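Local coordinates for protein glutamate--cysteine ligase GshA (Methylobacillus flagellatus KT, PDB 3K1T) that probably acts as a ligase that joins glutamate to cysteine, the first step of glutathione synthesis, at residues A[276-286]-A[321-332]; A[248-259]-A[296-304]. All coordinates share one frame; numbering follows the deposited sequence.

Contact 1 (A[276-286]-A[321-332]); sequences QEPFVIVKADA and KVSEVILQEGVY
F279 lays one face of its ring over the backbone of G330, whose CA stands 3.5 Å from the F279 ring centroid in a CH-pi contact. A side chain at G330 would run into the phenyl, so glycine suits the place. The ring swings there because CG sits between the backbone N and the carbonyl carbon (chi1 75°), and its edge then meets the face of Y332 in a T-shaped pair, planes 73° apart. The Y332 hydroxyl donates an unusually short bond, Y332 OH to E277 O at 2.5 Å. An alanine in place of F279 would probably strip the ring from over G330 CA and leave the Y332 face without its edge-on partner.

Beyond the rings, 280-285 and 324-329 pair as antiparallel strands. I281 and Q328, like K283 and I326, exchange two backbone bonds; I281 N to Q328 O is 2.8 Å. On the face of V282 and V325, the CG1 methyls touch at 3.7 Å, branched residues suited to a buried strand. On the other face a water joins K283 NZ to Q328 OE1, and another bridges the carboxylates of D285 and E324; D285 also has a salt bridge to K208, and E324 a hydrogen bond to S209. Strands 291-296 and 237-241 flank the pair in a four-stranded antiparallel sheet, with helix 251-272 packed against V280 and L327 and helix 210-226 against I326 and Q328.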
loop_
_atom_site.group_PDB
_atom_site.type_symbol
_atom_site.label_atom_id
_atom_site.label_comp_id
_atom_site.label_asym_id
_atom_site.label_seq_id
_atom_site.Cartn_x
_atom_site.Cartn_y
_atom_site.Cartn_z
ATOM N N GLN A 276 -2.891 5.135 40.731
ATOM C CA GLN A 276 -4.215 4.557 40.514
ATOM C C GLN A 276 -4.304 3.151 41.119
ATOM O O GLN A 276 -3.314 2.476 41.296
ATOM C CB GLN A 276 -4.588 4.511 39.026
ATOM C CG GLN A 276 -5.026 5.845 38.449
ATOM C CD GLN A 276 -3.844 6.680 38.004
ATOM O OE1 GLN A 276 -2.737 6.182 37.884
ATOM N NE2 GLN A 276 -4.088 7.931 37.713
ATOM N N GLU A 277 -5.530 2.736 41.446
ATOM C CA GLU A 277 -5.800 1.405 42.006
ATOM C C GLU A 277 -5.629 0.314 40.946
ATOM O O GLU A 277 -6.167 0.447 39.850
ATOM C CB GLU A 277 -7.242 1.318 42.497
ATOM C CG GLU A 277 -7.675 2.330 43.555
ATOM C CD GLU A 277 -9.047 1.977 44.103
ATOM O OE1 GLU A 277 -9.155 0.944 44.796
ATOM O OE2 GLU A 277 -10.020 2.705 43.810
ATOM N N PRO A 278 -4.892 -0.765 41.258
ATOM C CA PRO A 278 -4.889 -1.913 40.349
ATOM C C PRO A 278 -6.299 -2.474 40.188
ATOM O O PRO A 278 -7.083 -2.431 41.132
ATOM C CB PRO A 278 -3.995 -2.937 41.049
ATOM C CG PRO A 278 -3.160 -2.153 42.012
ATOM C CD PRO A 278 -3.966 -0.950 42.390
ATOM N N PHE A 279 -6.611 -2.972 38.990
ATOM C CA PHE A 279 -7.868 -3.654 38.745
ATOM C C PHE A 279 -7.632 -4.844 37.872
ATOM O O PHE A 279 -6.650 -4.896 37.133
ATOM C CB PHE A 279 -8.993 -2.720 38.212
ATOM C CG PHE A 279 -8.880 -2.306 36.762
ATOM C CD1 PHE A 279 -7.995 -1.285 36.369
ATOM C CD2 PHE A 279 -9.694 -2.903 35.789
ATOM C CE1 PHE A 279 -7.928 -0.853 34.997
ATOM C CE2 PHE A 279 -9.659 -2.477 34.442
ATOM C CZ PHE A 279 -8.750 -1.460 34.038
ATOM N N VAL A 280 -8.538 -5.814 37.995
ATOM C CA VAL A 280 -8.476 -7.061 37.250
ATOM C C VAL A 280 -9.769 -7.271 36.503
ATOM O O VAL A 280 -10.842 -6.986 37.033
ATOM C CB VAL A 280 -8.162 -8.250 38.175
ATOM C CG1 VAL A 280 -8.502 -9.608 37.496
ATOM C CG2 VAL A 280 -6.662 -8.152 38.616
ATOM N N ILE A 281 -9.650 -7.722 35.243
ATOM C CA ILE A 281 -10.800 -8.065 34.441
ATOM C C ILE A 281 -10.940 -9.588 34.571
ATOM O O ILE A 281 -10.003 -10.329 34.294
ATOM C CB ILE A 281 -10.624 -7.686 32.966
ATOM C CG1 ILE A 281 -10.274 -6.196 32.812
ATOM C CG2 ILE A 281 -11.909 -8.009 32.128
ATOM C CD1 ILE A 281 -9.844 -5.826 31.359
ATOM N N VAL A 282 -12.115 -10.026 35.010
ATOM C CA VAL A 282 -12.470 -11.445 35.142
ATOM C C VAL A 282 -13.361 -11.829 33.972
ATOM O O VAL A 282 -14.465 -11.286 33.805
ATOM C CB VAL A 282 -13.168 -11.741 36.482
ATOM C CG1 VAL A 282 -13.395 -13.263 36.667
ATOM C CG2 VAL A 282 -12.364 -11.148 37.675
ATOM N N LYS A 283 -12.857 -12.745 33.143
ATOM C CA LYS A 283 -13.547 -13.180 31.923
ATOM C C LYS A 283 -13.973 -14.668 32.063
ATOM O O LYS A 283 -13.112 -15.536 32.091
ATOM C CB LYS A 283 -12.629 -13.027 30.704
ATOM C CG LYS A 283 -11.956 -11.625 30.503
ATOM C CD LYS A 283 -10.612 -11.722 29.670
ATOM C CE LYS A 283 -9.989 -10.340 29.300
ATOM N NZ LYS A 283 -10.595 -9.790 27.983
ATOM N N ALA A 284 -15.278 -14.939 32.148
ATOM C CA ALA A 284 -15.786 -16.319 32.239
ATOM C C ALA A 284 -16.136 -16.747 30.812
ATOM O O ALA A 284 -17.069 -16.186 30.226
ATOM C CB ALA A 284 -17.019 -16.389 33.135
ATOM N N ASP A 285 -15.382 -17.685 30.253
ATOM C CA ASP A 285 -15.584 -18.155 28.874
ATOM C C ASP A 285 -16.494 -19.393 28.824
ATOM O O ASP A 285 -16.126 -20.439 29.341
ATOM C CB ASP A 285 -14.259 -18.533 28.242
ATOM C CG ASP A 285 -14.423 -19.057 26.787
ATOM O OD1 ASP A 285 -15.416 -18.718 26.116
ATOM O OD2 ASP A 285 -13.537 -19.800 26.338
ATOM N N ALA A 286 -17.675 -19.230 28.241
ATOM C CA ALA A 286 -18.633 -20.318 28.068
ATOM C C ALA A 286 -18.733 -20.745 26.593
ATOM O O ALA A 286 -19.753 -21.264 26.149
ATOM C CB ALA A 286 -20.003 -19.951 28.657
ATOM N N LYS A 321 -21.524 -24.226 31.806
ATOM C CA LYS A 321 -21.001 -24.053 30.467
ATOM C C LYS A 321 -19.659 -23.307 30.455
ATOM O O LYS A 321 -18.957 -23.304 29.458
ATOM C CB LYS A 321 -22.023 -23.329 29.593
ATOM C CG LYS A 321 -23.362 -24.034 29.477
ATOM C CD LYS A 321 -23.250 -25.512 29.107
ATOM C CE LYS A 321 -24.656 -26.136 28.977
ATOM N NZ LYS A 321 -24.629 -27.614 28.775
ATOM N N VAL A 322 -19.292 -22.698 31.577
ATOM C CA VAL A 322 -18.014 -21.998 31.673
ATOM C C VAL A 322 -16.895 -23.029 31.726
ATOM O O VAL A 322 -16.873 -23.889 32.623
ATOM C CB VAL A 322 -17.965 -21.088 32.903
ATOM C CG1 VAL A 322 -16.553 -20.468 33.040
ATOM C CG2 VAL A 322 -19.023 -19.983 32.798
ATOM N N SER A 323 -15.966 -22.946 30.776
ATOM C CA SER A 323 -14.878 -23.906 30.689
ATOM C C SER A 323 -13.510 -23.352 31.120
ATOM O O SER A 323 -12.556 -24.119 31.325
ATOM C CB SER A 323 -14.782 -24.463 29.279
ATOM O OG SER A 323 -14.424 -23.436 28.362
ATOM N N GLU A 324 -13.416 -22.035 31.268
ATOM C CA GLU A 324 -12.165 -21.398 31.641
ATOM C C GLU A 324 -12.518 -20.024 32.157
ATOM O O GLU A 324 -13.456 -19.398 31.667
ATOM C CB GLU A 324 -11.214 -21.231 30.442
ATOM C CG GLU A 324 -9.805 -20.691 30.839
ATOM C CD GLU A 324 -8.801 -20.615 29.651
ATOM O OE1 GLU A 324 -9.159 -20.131 28.541
ATOM O OE2 GLU A 324 -7.646 -21.040 29.851
ATOM N N VAL A 325 -11.766 -19.579 33.149
ATOM C CA VAL A 325 -11.866 -18.193 33.646
ATOM C C VAL A 325 -10.494 -17.575 33.455
ATOM O O VAL A 325 -9.501 -18.127 33.932
ATOM C CB VAL A 325 -12.305 -18.112 35.125
ATOM C CG1 VAL A 325 -12.343 -16.664 35.610
ATOM C CG2 VAL A 325 -13.689 -18.823 35.367
ATOM N N ILE A 326 -10.453 -16.454 32.732
ATOM C CA ILE A 326 -9.219 -15.720 32.495
ATOM C C ILE A 326 -9.250 -14.454 33.346
ATOM O O ILE A 326 -10.252 -13.732 33.359
ATOM C CB ILE A 326 -9.056 -15.341 30.978
ATOM C CG1 ILE A 326 -9.065 -16.606 30.116
ATOM C CG2 ILE A 326 -7.713 -14.563 30.761
ATOM C CD1 ILE A 326 -9.478 -16.412 28.676
ATOM N N LEU A 327 -8.164 -14.232 34.080
ATOM C CA LEU A 327 -7.994 -13.039 34.889
ATOM C C LEU A 327 -6.910 -12.204 34.246
ATOM O O LEU A 327 -5.809 -12.689 34.037
ATOM C CB LEU A 327 -7.586 -13.431 36.307
ATOM C CG LEU A 327 -8.620 -14.273 37.052
ATOM C CD1 LEU A 327 -8.430 -15.758 36.761
ATOM C CD2 LEU A 327 -8.558 -13.986 38.570
ATOM N N GLN A 328 -7.223 -10.959 33.892
ATOM C CA GLN A 328 -6.224 -10.113 33.241
ATOM C C GLN A 328 -6.049 -8.788 34.006
ATOM O O GLN A 328 -7.013 -8.191 34.446
ATOM C CB GLN A 328 -6.605 -9.829 31.791
ATOM C CG GLN A 328 -5.459 -9.171 30.979
ATOM C CD GLN A 328 -5.866 -8.756 29.573
ATOM O OE1 GLN A 328 -6.973 -8.262 29.355
ATOM N NE2 GLN A 328 -4.961 -8.979 28.605
ATOM N N GLU A 329 -4.800 -8.350 34.131
ATOM C CA GLU A 329 -4.491 -7.000 34.574
ATOM C C GLU A 329 -5.263 -5.992 33.717
ATOM O O GLU A 329 -5.158 -6.016 32.489
ATOM C CB GLU A 329 -2.986 -6.758 34.442
ATOM C CG GLU A 329 -2.548 -5.280 34.535
ATOM C CD GLU A 329 -1.083 -5.060 34.213
ATOM O OE1 GLU A 329 -0.282 -6.038 34.257
ATOM O OE2 GLU A 329 -0.720 -3.877 33.947
ATOM N N GLY A 330 -6.045 -5.148 34.364
ATOM C CA GLY A 330 -6.746 -4.061 33.687
ATOM C C GLY A 330 -5.769 -2.937 33.368
ATOM O O GLY A 330 -4.848 -2.691 34.154
ATOM N N VAL A 331 -5.942 -2.301 32.209
ATOM C CA VAL A 331 -5.066 -1.186 31.763
ATOM C C VAL A 331 -5.934 0.046 31.674
ATOM O O VAL A 331 -7.040 -0.005 31.154
ATOM C CB VAL A 331 -4.436 -1.502 30.401
ATOM C CG1 VAL A 331 -3.465 -0.352 29.953
ATOM C CG2 VAL A 331 -3.695 -2.873 30.471
ATOM N N TYR A 332 -5.465 1.149 32.231
ATOM C CA TYR A 332 -6.191 2.421 32.187
ATOM C C TYR A 332 -6.005 3.062 30.833
ATOM O O TYR A 332 -4.963 2.862 30.168
ATOM C CB TYR A 332 -5.666 3.379 33.270
ATOM C CG TYR A 332 -6.159 3.015 34.646
ATOM C CD1 TYR A 332 -7.369 3.501 35.115
ATOM C CD2 TYR A 332 -5.405 2.189 35.474
ATOM C CE1 TYR A 332 -7.849 3.155 36.375
ATOM C CE2 TYR A 332 -5.871 1.828 36.743
ATOM C CZ TYR A 332 -7.103 2.308 37.184
ATOM O OH TYR A 332 -7.575 1.973 38.444
HETATM O O HOH W 1 -4.511 -2.589 37.012
HETATM O O HOH W 2 -8.828 -7.542 27.567
HETATM O O HOH W 3 -11.238 -20.792 26.927
#

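Contact 2 (A[248-259]-A[296-304]). With GOL (glycerol), chain I.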
loop_
_atom_site.group_PDB
_atom_site.type_symbol
_atom_site.label_atom_id
_atom_site.label_comp_id
_atom_site.label_asym_id
_atom_site.label_seq_id
_atom_site.Cartn_x
_atom_site.Cartn_y
_atom_site.Cartn_z
ATOM N N ARG A 248 -20.292 -21.825 45.730
ATOM C CA ARG A 248 -19.100 -21.179 46.264
ATOM C C ARG A 248 -17.882 -22.115 46.354
ATOM O O ARG A 248 -16.848 -21.763 46.926
ATOM C CB ARG A 248 -19.463 -20.547 47.602
ATOM C CG ARG A 248 -20.671 -19.580 47.437
ATOM C CD ARG A 248 -21.085 -18.932 48.711
ATOM N NE ARG A 248 -20.070 -18.003 49.186
ATOM C CZ ARG A 248 -20.193 -17.242 50.269
ATOM N NH1 ARG A 248 -21.301 -17.295 51.008
ATOM N NH2 ARG A 248 -19.207 -16.424 50.617
ATOM N N LEU A 249 -17.992 -23.304 45.763
ATOM C CA LEU A 249 -16.887 -24.268 45.804
ATOM C C LEU A 249 -15.602 -23.661 45.216
ATOM O O LEU A 249 -14.500 -23.928 45.718
ATOM C CB LEU A 249 -17.234 -25.541 45.019
ATOM C CG LEU A 249 -18.382 -26.390 45.580
ATOM C CD1 LEU A 249 -18.632 -27.578 44.668
ATOM C CD2 LEU A 249 -18.111 -26.830 46.997
ATOM N N GLY A 250 -15.764 -22.872 44.144
ATOM C CA GLY A 250 -14.651 -22.257 43.449
ATOM C C GLY A 250 -14.255 -20.887 43.971
ATOM O O GLY A 250 -13.358 -20.271 43.442
ATOM N N GLU A 251 -14.903 -20.422 45.023
ATOM C CA GLU A 251 -14.694 -19.062 45.498
ATOM C C GLU A 251 -13.265 -18.780 45.968
ATOM O O GLU A 251 -12.647 -17.801 45.547
ATOM C CB GLU A 251 -15.682 -18.784 46.600
ATOM C CG GLU A 251 -15.619 -17.406 47.172
ATOM C CD GLU A 251 -16.871 -17.076 47.949
ATOM O OE1 GLU A 251 -17.979 -17.084 47.356
ATOM O OE2 GLU A 251 -16.734 -16.805 49.140
ATOM N N GLU A 252 -12.738 -19.611 46.858
ATOM C CA GLU A 252 -11.407 -19.365 47.396
ATOM C C GLU A 252 -10.311 -19.475 46.330
ATOM O O GLU A 252 -9.370 -18.687 46.347
ATOM C CB GLU A 252 -11.115 -20.244 48.611
ATOM C CG GLU A 252 -11.906 -19.778 49.865
ATOM C CD GLU A 252 -11.671 -18.274 50.196
ATOM O OE1 GLU A 252 -10.492 -17.871 50.239
ATOM O OE2 GLU A 252 -12.650 -17.487 50.362
ATOM N N GLN A 253 -10.442 -20.442 45.435
ATOM C CA GLN A 253 -9.555 -20.614 44.276
ATOM C C GLN A 253 -9.487 -19.303 43.481
ATOM O O GLN A 253 -8.420 -18.766 43.236
ATOM C CB GLN A 253 -10.131 -21.727 43.355
ATOM C CG GLN A 253 -9.619 -21.757 41.903
ATOM C CD GLN A 253 -8.625 -22.877 41.683
ATOM O OE1 GLN A 253 -7.758 -23.138 42.564
ATOM N NE2 GLN A 253 -8.763 -23.602 40.548
ATOM N N LEU A 254 -10.646 -18.785 43.124
ATOM C CA LEU A 254 -10.720 -17.549 42.341
ATOM C C LEU A 254 -10.148 -16.344 43.117
ATOM O O LEU A 254 -9.366 -15.565 42.565
ATOM C CB LEU A 254 -12.155 -17.282 41.920
ATOM C CG LEU A 254 -12.387 -16.164 40.893
ATOM C CD1 LEU A 254 -11.566 -16.335 39.635
ATOM C CD2 LEU A 254 -13.889 -16.091 40.533
ATOM N N ALA A 255 -10.543 -16.213 44.387
ATOM C CA ALA A 255 -10.093 -15.123 45.256
ATOM C C ALA A 255 -8.576 -15.107 45.375
ATOM O O ALA A 255 -7.955 -14.026 45.347
ATOM C CB ALA A 255 -10.757 -15.201 46.671
ATOM N N GLU A 256 -7.978 -16.287 45.506
ATOM C CA GLU A 256 -6.537 -16.391 45.696
ATOM C C GLU A 256 -5.834 -15.930 44.422
ATOM O O GLU A 256 -4.808 -15.280 44.482
ATOM C CB GLU A 256 -6.100 -17.836 46.014
ATOM C CG GLU A 256 -6.445 -18.295 47.446
ATOM C CD GLU A 256 -6.423 -19.835 47.666
ATOM O OE1 GLU A 256 -6.250 -20.645 46.691
ATOM O OE2 GLU A 256 -6.589 -20.221 48.856
ATOM N N LYS A 257 -6.378 -16.309 43.281
ATOM C CA LYS A 257 -5.768 -15.899 42.013
ATOM C C LYS A 257 -5.910 -14.404 41.763
ATOM O O LYS A 257 -4.983 -13.793 41.243
ATOM C CB LYS A 257 -6.300 -16.709 40.858
ATOM C CG LYS A 257 -5.727 -18.143 40.882
ATOM C CD LYS A 257 -6.388 -18.997 39.879
ATOM C CE LYS A 257 -5.954 -20.455 40.045
ATOM N NZ LYS A 257 -4.720 -20.628 39.313
ATOM N N VAL A 258 -7.039 -13.831 42.155
ATOM C CA VAL A 258 -7.225 -12.373 42.074
ATOM C C VAL A 258 -6.210 -11.670 42.958
ATOM O O VAL A 258 -5.561 -10.734 42.508
ATOM C CB VAL A 258 -8.675 -11.939 42.381
ATOM C CG1 VAL A 258 -8.786 -10.376 42.577
ATOM C CG2 VAL A 258 -9.605 -12.465 41.294
ATOM N N ASP A 259 -6.025 -12.160 44.183
ATOM C CA ASP A 259 -5.107 -11.549 45.130
ATOM C C ASP A 259 -3.681 -11.578 44.585
ATOM O O ASP A 259 -2.957 -10.586 44.654
ATOM C CB ASP A 259 -5.193 -12.269 46.478
ATOM C CG ASP A 259 -4.578 -11.482 47.602
ATOM O OD1 ASP A 259 -5.207 -10.508 48.055
ATOM O OD2 ASP A 259 -3.464 -11.844 48.029
ATOM N N VAL A 296 -12.709 -6.166 39.011
ATOM C CA VAL A 296 -12.559 -6.210 40.448
ATOM C C VAL A 296 -11.323 -5.442 40.886
ATOM O O VAL A 296 -10.348 -5.325 40.138
ATOM C CB VAL A 296 -12.489 -7.681 40.989
ATOM C CG1 VAL A 296 -13.791 -8.445 40.676
ATOM C CG2 VAL A 296 -11.285 -8.425 40.469
ATOM N N LYS A 297 -11.381 -4.906 42.103
ATOM C CA LYS A 297 -10.227 -4.236 42.723
ATOM C C LYS A 297 -9.737 -4.954 43.981
ATOM O O LYS A 297 -8.758 -4.555 44.566
ATOM C CB LYS A 297 -10.582 -2.788 43.042
ATOM C CG LYS A 297 -10.732 -1.919 41.780
ATOM C CD LYS A 297 -11.115 -0.508 42.128
ATOM C CE LYS A 297 -10.843 0.458 40.974
ATOM N NZ LYS A 297 -11.155 1.905 41.312
ATOM N N SER A 298 -10.384 -6.046 44.364
ATOM C CA SER A 298 -9.906 -6.853 45.482
ATOM C C SER A 298 -10.470 -8.273 45.385
ATOM O O SER A 298 -11.479 -8.509 44.716
ATOM C CB SER A 298 -10.327 -6.236 46.819
ATOM O OG SER A 298 -11.684 -6.484 47.033
ATOM N N ALA A 299 -9.820 -9.202 46.085
ATOM C CA ALA A 299 -10.284 -10.587 46.166
ATOM C C ALA A 299 -11.701 -10.636 46.736
ATOM O O ALA A 299 -12.516 -11.494 46.344
ATOM C CB ALA A 299 -9.325 -11.425 47.029
ATOM N N ASP A 300 -12.017 -9.717 47.655
ATOM C CA ASP A 300 -13.374 -9.683 48.226
ATOM C C ASP A 300 -14.473 -9.413 47.200
ATOM O O ASP A 300 -15.600 -9.872 47.356
ATOM C CB ASP A 300 -13.466 -8.685 49.370
ATOM C CG ASP A 300 -13.019 -9.280 50.697
ATOM O OD1 ASP A 300 -12.794 -10.516 50.781
ATOM O OD2 ASP A 300 -12.905 -8.504 51.672
ATOM N N ASP A 301 -14.140 -8.721 46.125
ATOM C CA ASP A 301 -15.094 -8.464 45.064
ATOM C C ASP A 301 -15.561 -9.733 44.339
ATOM O O ASP A 301 -16.608 -9.701 43.707
ATOM C CB ASP A 301 -14.519 -7.492 44.006
ATOM C CG ASP A 301 -14.323 -6.077 44.530
ATOM O OD1 ASP A 301 -14.925 -5.715 45.555
ATOM O OD2 ASP A 301 -13.551 -5.323 43.922
ATOM N N VAL A 302 -14.824 -10.836 44.409
ATOM C CA VAL A 302 -15.333 -12.087 43.814
ATOM C C VAL A 302 -16.039 -13.025 44.804
ATOM O O VAL A 302 -16.554 -14.076 44.400
ATOM C CB VAL A 302 -14.252 -12.861 42.999
ATOM C CG1 VAL A 302 -13.724 -11.984 41.856
ATOM C CG2 VAL A 302 -13.109 -13.383 43.867
ATOM N N ARG A 303 -16.060 -12.654 46.085
ATOM C CA ARG A 303 -16.717 -13.433 47.117
ATOM C C ARG A 303 -18.169 -12.990 47.261
ATOM O O ARG A 303 -18.498 -11.805 47.171
ATOM C CB ARG A 303 -16.011 -13.258 48.455
ATOM C CG ARG A 303 -14.628 -13.829 48.491
ATOM C CD ARG A 303 -13.945 -13.626 49.825
ATOM N NE ARG A 303 -12.763 -14.485 49.913
ATOM C CZ ARG A 303 -11.503 -14.070 49.991
ATOM N NH1 ARG A 303 -11.185 -12.774 50.053
ATOM N NH2 ARG A 303 -10.535 -14.980 50.048
ATOM N N ASP A 304 -19.034 -13.974 47.471
ATOM C CA ASP A 304 -20.441 -13.730 47.806
ATOM C C ASP A 304 -21.131 -12.850 46.761
ATOM O O ASP A 304 -21.765 -11.841 47.087
ATOM C CB ASP A 304 -20.540 -13.115 49.219
ATOM C CG ASP A 304 -21.890 -13.351 49.861
ATOM O OD1 ASP A 304 -22.546 -14.376 49.537
ATOM O OD2 ASP A 304 -22.302 -12.508 50.679
HETATM C C1 GOL I . -16.914 -19.424 41.835
HETATM O O1 GOL I . -17.306 -20.765 42.141
HETATM C C2 GOL I . -17.571 -18.492 42.848
HETATM O O2 GOL I . -18.971 -18.503 42.668
HETATM C C3 GOL I . -17.057 -17.052 42.738
HETATM O O3 GOL I . -17.436 -16.350 43.893
HETATM O O HOH W 4 -7.547 -8.406 47.571
#
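R303 and E252 make the main ionic clasp between the helix and the loop. The guanidinium grips the carboxylate side-on, R303 NE to E252 OE2 at 3.0 Å and R303 NH2 to E252 OE1 at 2.9 Å, the two planes only 12° apart. E252 folds back at chi2 (-54°), which brings its carboxylate round to the arginine although its CB points away from the loop. NH1 of R303 holds D300 of its own loop, and A255 CB lies against one guanidinium face; a small residue lets the flat group lie close to the helix. The second charged cluster is built on E251. R248 takes it side-on through NE and NH2, and D304 N adds a long but straight bond to E251 OE1 (3.3 Å), arriving from the face of the carboxylate opposite R248 NE. D304 OD1 lies over the R248 guanidinium, a contact of charges alone.

The apolar part is made of aliphatic side chains, mostly short. V302 CG2 rests on A255 CA at 3.7 Å, with L254 and V258 flanking it, while V258 CG1 meets V296 CG2 at 3.8 Å. A255 CB and A299 CB meet at 4.1 Å.

A water links A299 N to D259 OD1. Valines, alanines and L254, most of them buried, thus supply the close fit, whereas acids and arginines at the margin tie the loop to R248 and the start of helix 251-272, nearer solvent.

How the contacts relate
Contact 1 is largely buried and lies nearer the centre of the chain; contact 2, about 12 Å away between centres, is only partly buried and reaches the surface. Contact 1 builds the centre of the four-stranded sheet, and contact 2 packs a helix and a loop against it. Strand 280-285 pairs with 324-329 on one side and with 291-296 on the other, V280 O probably bonding V296 N at 2.8 Å, and the loop of contact 2 continues from the end of that edge strand. Contact 1 relies chiefly on backbone bonds and a ring pair, contact 2 on aliphatic packing with charged pairs toward solvent, and the salt bridge of E277 with K297 spans the two.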